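PDB 2Y8Y: CRISPR-associated endoribonuclease Cse3 from Thermus thermophilus, which cleaves CRISPR transcripts as an endoribonuclease, yielding CRISPR RNA for antiviral defence, and stays bound to the processed RNA. Local coordinates for residues V127-L130 with E131-E135. Residues are numbered along the deposited sequence; the frame is centred on the assembly and turned at random.
Sequences VAWL and ERRLE. With nucleotides of chain B.
Arg133 lies across the indole of Trp129, one helical turn back, a worked example of an arginine chain that packs on an aromatic face while its guanidinium reaches a phosphate. Its CG sits over the centre of the six-membered ring, 3.6 Å from the centroid, a CH-pi contact made from one face. With chi1 at -66° CG stands beside the backbone N and over the indole, and bends at chi2 and chi3 carry the guanidinium past the ring, its plane turned 55° from it. NH2 of Arg133 then donates to OP2 of G15 of chain B at 2.8 Å, while OP1 of G14 of chain B lies over one guanidinium face. Arg132 meets that same OP1 edge-on: its NH1 donates to OP1 of G14 of chain B at 2.8 Å in a nearly straight bond (164°), and its NH2 adds a weak one. These residues lie on helix 123-136 of a protein with the ferredoxin-like architecture of the Cas6 family, and the two adjacent arginines hold the phosphates of consecutive nucleotides. A single water joins the parts, accepting from Trp129 NE1 (2.9 Å) and Arg133 NH1 (2.8 Å), weakly from Arg132 NH2, and donating to OP2 of G14 of chain B. NE of Arg133 also forms a salt bridge with Glu136, so the guanidinium is shared between protein carboxylate and RNA phosphate. On another side of the helix, Leu130 CG packs on Leu134 CD1 at 3.9 Å, and both leucines press against strand 173-186.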
loop_
_atom_site.group_PDB
_atom_site.type_symbol
_atom_site.label_atom_id
_atom_site.label_comp_id
_atom_site.label_asym_id
_atom_site.label_seq_id
_atom_site.Cartn_x
_atom_site.Cartn_y
_atom_site.Cartn_z
ATOM N N VAL A 127 -0.077 -9.056 13.912
ATOM C CA VAL A 127 0.064 -10.260 13.088
ATOM C C VAL A 127 -1.279 -10.965 12.878
ATOM O O VAL A 127 -1.594 -11.387 11.763
ATOM C CB VAL A 127 1.107 -11.224 13.670
ATOM C CG1 VAL A 127 1.078 -12.552 12.921
ATOM C CG2 VAL A 127 2.492 -10.597 13.569
ATOM N N ALA A 128 -2.088 -11.069 13.927
ATOM C CA ALA A 128 -3.404 -11.692 13.791
ATOM C C ALA A 128 -4.276 -10.910 12.814
ATOM O O ALA A 128 -5.029 -11.493 12.023
ATOM C CB ALA A 128 -4.088 -11.820 15.160
ATOM N N TRP A 129 -4.187 -9.587 12.885
ATOM C CA TRP A 129 -4.917 -8.730 11.972
ATOM C C TRP A 129 -4.488 -9.035 10.532
ATOM O O TRP A 129 -5.330 -9.236 9.651
ATOM C CB TRP A 129 -4.656 -7.261 12.316
ATOM C CG TRP A 129 -5.322 -6.261 11.389
ATOM C CD1 TRP A 129 -6.578 -5.752 11.529
ATOM C CD2 TRP A 129 -4.767 -5.640 10.222
ATOM N NE1 TRP A 129 -6.846 -4.857 10.524
ATOM C CE2 TRP A 129 -5.744 -4.764 9.707
ATOM C CE3 TRP A 129 -3.539 -5.750 9.550
ATOM C CZ2 TRP A 129 -5.546 -3.999 8.556
ATOM C CZ3 TRP A 129 -3.333 -4.973 8.398
ATOM C CH2 TRP A 129 -4.337 -4.115 7.919
ATOM N N LEU A 130 -3.183 -9.071 10.284
ATOM C CA LEU A 130 -2.692 -9.360 8.935
ATOM C C LEU A 130 -3.231 -10.710 8.468
ATOM O O LEU A 130 -3.693 -10.836 7.335
ATOM C CB LEU A 130 -1.168 -9.383 8.917
ATOM C CG LEU A 130 -0.564 -9.759 7.565
ATOM C CD1 LEU A 130 -0.805 -8.665 6.514
ATOM C CD2 LEU A 130 0.898 -9.985 7.792
ATOM N N GLU A 131 -3.171 -11.721 9.333
ATOM C CA GLU A 131 -3.647 -13.049 8.942
ATOM C C GLU A 131 -5.116 -13.013 8.555
ATOM O O GLU A 131 -5.524 -13.622 7.552
ATOM C CB GLU A 131 -3.417 -14.067 10.059
ATOM C CG GLU A 131 -1.955 -14.392 10.261
ATOM C CD GLU A 131 -1.688 -15.170 11.535
ATOM O OE1 GLU A 131 -2.532 -15.119 12.455
ATOM O OE2 GLU A 131 -0.615 -15.807 11.621
ATOM N N ARG A 132 -5.925 -12.328 9.352
ATOM C CA ARG A 132 -7.352 -12.240 9.073
ATOM C C ARG A 132 -7.622 -11.476 7.771
ATOM O O ARG A 132 -8.447 -11.897 6.965
ATOM C CB ARG A 132 -8.085 -11.568 10.246
ATOM C CG ARG A 132 -9.590 -11.542 10.088
ATOM C CD ARG A 132 -10.291 -10.833 11.248
ATOM N NE ARG A 132 -9.900 -9.428 11.364
ATOM C CZ ARG A 132 -10.295 -8.468 10.532
ATOM N NH1 ARG A 132 -11.099 -8.744 9.513
ATOM N NH2 ARG A 132 -9.887 -7.223 10.720
ATOM N N ARG A 133 -6.946 -10.348 7.581
ATOM C CA ARG A 133 -7.133 -9.571 6.361
ATOM C C ARG A 133 -6.758 -10.390 5.137
ATOM O O ARG A 133 -7.469 -10.366 4.120
ATOM C CB ARG A 133 -6.290 -8.285 6.357
ATOM C CG ARG A 133 -6.659 -7.223 7.416
ATOM C CD ARG A 133 -8.107 -6.762 7.349
ATOM N NE ARG A 133 -8.489 -6.175 6.066
ATOM C CZ ARG A 133 -9.059 -4.972 5.937
ATOM N NH1 ARG A 133 -9.265 -4.204 7.000
ATOM N NH2 ARG A 133 -9.383 -4.524 4.740
ATOM N N LEU A 134 -5.638 -11.096 5.210
ATOM C CA LEU A 134 -5.193 -11.871 4.044
ATOM C C LEU A 134 -6.203 -12.975 3.770
ATOM O O LEU A 134 -6.604 -13.200 2.633
ATOM C CB LEU A 134 -3.794 -12.456 4.281
ATOM C CG LEU A 134 -2.665 -11.427 4.229
ATOM C CD1 LEU A 134 -1.339 -12.094 4.536
ATOM C CD2 LEU A 134 -2.619 -10.732 2.876
ATOM N N GLU A 135 -6.638 -13.666 4.817
ATOM C CA GLU A 135 -7.542 -14.787 4.626
ATOM C C GLU A 135 -8.886 -14.326 4.064
ATOM O O GLU A 135 -9.413 -14.923 3.114
ATOM C CB GLU A 135 -7.698 -15.570 5.933
ATOM C CG GLU A 135 -6.450 -16.342 6.274
ATOM C CD GLU A 135 -6.368 -16.713 7.737
ATOM O OE1 GLU A 135 -7.352 -16.467 8.470
ATOM O OE2 GLU A 135 -5.315 -17.246 8.150
ATOM P P G B 14 -12.531 -5.626 8.387
ATOM O OP1 G B 14 -11.461 -6.502 7.874
ATOM O OP2 G B 14 -12.183 -4.599 9.398
ATOM O "O5'" G B 14 -13.306 -4.934 7.194
ATOM C "C5'" G B 14 -13.807 -5.714 6.118
ATOM C "C4'" G B 14 -14.728 -4.914 5.244
ATOM O "O4'" G B 14 -15.894 -4.481 5.998
ATOM C "C3'" G B 14 -14.172 -3.619 4.703
ATOM O "O3'" G B 14 -13.269 -3.810 3.638
ATOM C "C2'" G B 14 -15.441 -2.886 4.310
ATOM O "O2'" G B 14 -16.006 -3.455 3.133
ATOM C "C1'" G B 14 -16.334 -3.233 5.503
ATOM N N9 G B 14 -16.178 -2.228 6.563
ATOM C C8 G B 14 -15.401 -2.275 7.702
ATOM N N7 G B 14 -15.449 -1.154 8.370
ATOM C C5 G B 14 -16.261 -0.318 7.612
ATOM C C6 G B 14 -16.667 1.027 7.824
ATOM O O6 G B 14 -16.376 1.783 8.759
ATOM N N1 G B 14 -17.484 1.487 6.795
ATOM C C2 G B 14 -17.868 0.742 5.698
ATOM N N2 G B 14 -18.665 1.349 4.809
ATOM N N3 G B 14 -17.503 -0.515 5.494
ATOM C C4 G B 14 -16.705 -0.970 6.483
ATOM P P G B 15 -12.063 -2.776 3.405
ATOM O OP1 G B 15 -11.259 -3.312 2.277
ATOM O OP2 G B 15 -11.390 -2.545 4.704
ATOM O "O5'" G B 15 -12.801 -1.442 2.964
ATOM C "C5'" G B 15 -13.450 -1.361 1.710
ATOM C "C4'" G B 15 -14.181 -0.058 1.550
ATOM O "O4'" G B 15 -15.142 0.125 2.625
ATOM C "C3'" G B 15 -13.348 1.199 1.636
ATOM O "O3'" G B 15 -12.540 1.417 0.499
ATOM C "C2'" G B 15 -14.432 2.244 1.833
ATOM O "O2'" G B 15 -15.173 2.421 0.638
ATOM C "C1'" G B 15 -15.322 1.518 2.847
ATOM N N9 G B 15 -14.901 1.844 4.220
ATOM C C8 G B 15 -14.140 1.116 5.103
ATOM N N7 G B 15 -13.895 1.774 6.207
ATOM C C5 G B 15 -14.499 3.005 6.021
ATOM C C6 G B 15 -14.567 4.135 6.870
ATOM O O6 G B 15 -14.090 4.272 7.993
ATOM N N1 G B 15 -15.279 5.183 6.284
ATOM C C2 G B 15 -15.841 5.149 5.033
ATOM N N2 G B 15 -16.486 6.261 4.639
ATOM N N3 G B 15 -15.797 4.100 4.235
ATOM C C4 G B 15 -15.105 3.073 4.793
HETATM O O HOH W 1 -9.552 -4.160 9.751
#